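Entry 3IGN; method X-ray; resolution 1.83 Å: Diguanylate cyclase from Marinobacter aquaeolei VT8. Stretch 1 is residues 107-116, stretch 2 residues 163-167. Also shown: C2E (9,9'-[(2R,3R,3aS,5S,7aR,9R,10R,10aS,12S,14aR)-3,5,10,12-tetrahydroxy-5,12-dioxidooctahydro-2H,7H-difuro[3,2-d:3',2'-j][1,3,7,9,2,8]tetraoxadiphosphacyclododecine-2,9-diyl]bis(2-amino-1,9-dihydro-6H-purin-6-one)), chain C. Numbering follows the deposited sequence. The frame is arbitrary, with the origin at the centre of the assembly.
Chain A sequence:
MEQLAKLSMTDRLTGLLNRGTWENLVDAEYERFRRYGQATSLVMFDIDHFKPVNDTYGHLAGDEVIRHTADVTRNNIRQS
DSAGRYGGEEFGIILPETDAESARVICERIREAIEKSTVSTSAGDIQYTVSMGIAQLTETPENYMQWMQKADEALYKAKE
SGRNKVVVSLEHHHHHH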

# COMPACT_ATOMS: atom_id res chain seq x y z
N CYS A 107 7.92 -5.16 -1.18
CA CYS A 107 7.40 -4.58 0.04
C CYS A 107 8.53 -4.22 1.01
O CYS A 107 8.55 -3.13 1.58
CB CYS A 107 6.39 -5.53 0.70
SG CYS A 107 4.78 -5.54 -0.16
N GLU A 108 9.48 -5.13 1.19
CA GLU A 108 10.61 -4.89 2.07
C GLU A 108 11.43 -3.70 1.58
O GLU A 108 11.87 -2.87 2.38
CB GLU A 108 11.50 -6.13 2.16
CG GLU A 108 12.80 -5.93 2.92
CD GLU A 108 12.60 -5.60 4.39
OE1 GLU A 108 11.44 -5.64 4.86
OE2 GLU A 108 13.61 -5.31 5.06
N ARG A 109 11.63 -3.62 0.27
CA ARG A 109 12.40 -2.52 -0.31
C ARG A 109 11.71 -1.20 0.03
O ARG A 109 12.36 -0.22 0.37
CB ARG A 109 12.53 -2.69 -1.83
CG ARG A 109 13.58 -1.79 -2.45
CD ARG A 109 13.87 -2.17 -3.90
NE ARG A 109 12.73 -1.95 -4.78
CZ ARG A 109 12.08 -2.92 -5.41
NH1 ARG A 109 12.46 -4.18 -5.27
NH2 ARG A 109 11.04 -2.62 -6.18
N ILE A 110 10.38 -1.19 -0.05
CA ILE A 110 9.64 0.02 0.28
C ILE A 110 9.71 0.28 1.79
O ILE A 110 9.95 1.41 2.23
CB ILE A 110 8.15 -0.07 -0.14
CG1 ILE A 110 8.01 0.12 -1.66
CG2 ILE A 110 7.34 1.00 0.57
CD1 ILE A 110 6.58 0.02 -2.17
N ARG A 111 9.51 -0.77 2.59
CA ARG A 111 9.57 -0.63 4.05
C ARG A 111 10.89 -0.00 4.46
O ARG A 111 10.93 0.94 5.25
CB ARG A 111 9.45 -1.98 4.75
CG ARG A 111 9.26 -1.88 6.27
CD ARG A 111 9.62 -3.18 6.97
NE ARG A 111 11.02 -3.52 6.74
CZ ARG A 111 12.05 -2.85 7.25
NH1 ARG A 111 11.83 -1.81 8.04
NH2 ARG A 111 13.29 -3.20 6.95
N GLU A 112 11.99 -0.55 3.94
CA GLU A 112 13.31 -0.06 4.28
C GLU A 112 13.53 1.38 3.81
O GLU A 112 14.12 2.19 4.53
CB GLU A 112 14.38 -0.97 3.68
CG GLU A 112 15.73 -0.87 4.37
CD GLU A 112 16.73 -1.89 3.84
OE1 GLU A 112 16.30 -3.01 3.49
OE2 GLU A 112 17.94 -1.58 3.79
N ALA A 113 13.05 1.69 2.61
CA ALA A 113 13.22 3.04 2.07
C ALA A 113 12.49 4.04 2.96
O ALA A 113 12.95 5.17 3.15
CB ALA A 113 12.68 3.11 0.65
N ILE A 114 11.36 3.63 3.51
CA ILE A 114 10.58 4.50 4.38
C ILE A 114 11.27 4.61 5.75
O ILE A 114 11.36 5.69 6.32
CB ILE A 114 9.15 3.97 4.57
CG1 ILE A 114 8.42 4.01 3.22
CG2 ILE A 114 8.43 4.77 5.66
CD1 ILE A 114 7.01 4.58 3.26
N GLU A 115 11.77 3.48 6.24
CA GLU A 115 12.44 3.44 7.54
C GLU A 115 13.68 4.33 7.54
O GLU A 115 13.98 4.99 8.54
CB GLU A 115 12.83 1.99 7.87
CG GLU A 115 13.36 1.77 9.28
CD GLU A 115 13.76 0.32 9.52
OE1 GLU A 115 14.45 -0.25 8.65
OE2 GLU A 115 13.41 -0.24 10.58
N LYS A 116 14.40 4.37 6.42
CA LYS A 116 15.61 5.19 6.30
C LYS A 116 15.32 6.64 5.93
O LYS A 116 16.23 7.46 5.83
CB LYS A 116 16.54 4.58 5.26
N ARG A 163 4.61 -3.84 14.13
CA ARG A 163 4.71 -2.75 13.17
C ARG A 163 6.06 -2.73 12.45
O ARG A 163 6.93 -3.55 12.72
CB ARG A 163 4.46 -1.41 13.86
CG ARG A 163 3.00 -1.18 14.22
CD ARG A 163 2.80 0.09 15.03
NE ARG A 163 1.42 0.58 14.93
CZ ARG A 163 0.50 0.45 15.88
NH1 ARG A 163 0.78 -0.16 17.02
NH2 ARG A 163 -0.72 0.94 15.67
N ASN A 164 6.24 -1.78 11.53
CA ASN A 164 7.47 -1.67 10.74
C ASN A 164 7.86 -3.05 10.23
O ASN A 164 9.01 -3.49 10.37
CB ASN A 164 8.60 -1.07 11.57
CG ASN A 164 9.85 -0.81 10.74
OD1 ASN A 164 9.77 -0.57 9.53
ND2 ASN A 164 11.01 -0.83 11.40
N LYS A 165 6.89 -3.72 9.61
CA LYS A 165 7.10 -5.07 9.12
C LYS A 165 6.13 -5.43 8.01
O LYS A 165 5.12 -4.76 7.80
CB LYS A 165 6.91 -6.05 10.26
CG LYS A 165 5.63 -5.76 11.06
CD LYS A 165 5.21 -6.93 11.93
CE LYS A 165 6.39 -7.57 12.60
NZ LYS A 165 6.17 -9.04 12.68
N VAL A 166 6.44 -6.53 7.33
CA VAL A 166 5.62 -7.05 6.24
C VAL A 166 5.10 -8.41 6.66
O VAL A 166 5.87 -9.26 7.10
CB VAL A 166 6.45 -7.29 4.97
CG1 VAL A 166 5.53 -7.63 3.80
CG2 VAL A 166 7.30 -6.11 4.66
N VAL A 167 3.79 -8.62 6.51
CA VAL A 167 3.21 -9.91 6.85
C VAL A 167 2.51 -10.48 5.63
O VAL A 167 1.77 -9.77 4.95
CB VAL A 167 2.18 -9.80 8.00
CG1 VAL A 167 1.35 -11.09 8.08
CG2 VAL A 167 2.90 -9.57 9.32
P1 C2E C . 9.99 -0.02 -14.43
O2P C2E C . 9.75 -1.60 -14.33
O1P C2E C . 8.72 0.70 -14.55
O5' C2E C . 10.75 0.55 -13.15
C5' C2E C . 10.58 0.05 -11.88
C4' C2E C . 11.41 0.85 -10.86
O4' C2E C . 11.15 0.20 -9.61
C3' C2E C . 12.92 0.74 -11.16
O3' C2E C . 13.66 1.95 -11.40
C2' C2E C . 13.49 -0.11 -10.03
O2' C2E C . 14.59 0.52 -9.36
C1' C2E C . 12.33 -0.48 -9.12
N9 C2E C . 12.24 -1.93 -9.36
C8 C2E C . 11.36 -2.59 -10.18
N7 C2E C . 11.56 -3.85 -10.19
C5 C2E C . 12.59 -4.12 -9.37
C6 C2E C . 13.25 -5.31 -8.99
O6 C2E C . 12.90 -6.38 -9.45
N1 C2E C . 14.30 -5.22 -8.12
C2 C2E C . 14.71 -4.01 -7.61
N2 C2E C . 15.76 -3.96 -6.73
N3 C2E C . 14.09 -2.88 -7.96
C4 C2E C . 13.04 -2.90 -8.82
P11 C2E C . 14.77 1.68 -12.52
O21 C2E C . 15.77 0.49 -12.13
O11 C2E C . 15.56 2.92 -12.76
O5A C2E C . 13.94 1.30 -13.80
C5A C2E C . 14.52 0.85 -14.95
C4A C2E C . 13.47 0.59 -16.01
O4A C2E C . 14.17 -0.06 -17.07
C3A C2E C . 12.30 -0.30 -15.53
O3A C2E C . 11.01 0.29 -15.66
C2A C2E C . 12.45 -1.57 -16.31
O2A C2E C . 11.27 -1.84 -17.07
C1A C2E C . 13.69 -1.43 -17.19
N91 C2E C . 14.59 -2.41 -16.52
C81 C2E C . 15.69 -2.15 -15.73
N71 C2E C . 16.22 -3.25 -15.30
C51 C2E C . 15.51 -4.29 -15.76
C61 C2E C . 15.62 -5.70 -15.62
O61 C2E C . 16.52 -6.18 -14.95
N11 C2E C . 14.71 -6.50 -16.26
C21 C2E C . 13.70 -5.94 -17.01
N21 C2E C . 12.80 -6.76 -17.64
N31 C2E C . 13.59 -4.62 -17.15
C41 C2E C . 14.46 -3.78 -16.56
O HOH W 1 9.18 1.27 7.61

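Asn164, Val166 and Arg111 account for most of the 271 Å² buried where the helix of residues 107-115 meets the segment 163-167.

Asn164 supplies the polar half of the contact. Its CA-to-CB bond points sideways, but the t rotamer carries the amide to the helix, where both of its ends find partners. The carbonyl oxygen OD1 accepts a hydrogen bond from Arg111 NH1 at 2.8 Å, while ND2 donates to Glu115 OE2 at 2.6 Å. A primary amide suits this place because it offers an acceptor and a donor side by side, matching a cation and an anion one helical turn apart. Water 1 adds a further link, donating to Asn164 OD1 at 2.7 Å and to the backbone oxygen Arg111 O at 3.0 Å.

The CA-to-CB bond of Arg111 points toward the other stretch, and its guanidinium meets Asn164 OD1 at its edge, near its plane, where the N-H groups lie. The same group is held within the helix by two salt bridges. NE and NH2 donate to Glu108 OE1 and OE2, both at 2.9 Å and nearly straight, a bidentate pairing of two planar groups; NH1 also donates to Glu115 OE1 at 3.1 Å. Glu108 and Glu115, three residues before and four after Arg111, can thus share one cation. Lower down the side chain, the aliphatic CD packs 3.8 Å from Lys165 CA.

Val166, in the strand, provides the apolar half. Its CA-to-CB bond points toward the helix, and its CG1 lies 3.8 Å from CB of the buried Cys107. Val166 CG2 also lies near Cys107 CB, at 4.1 Å, and reaches Glu108 OE1 at 4.2 Å and Arg111 CD at 4.4 Å. A compact, branched side chain fits against these helix residues without making a hydrogen bond.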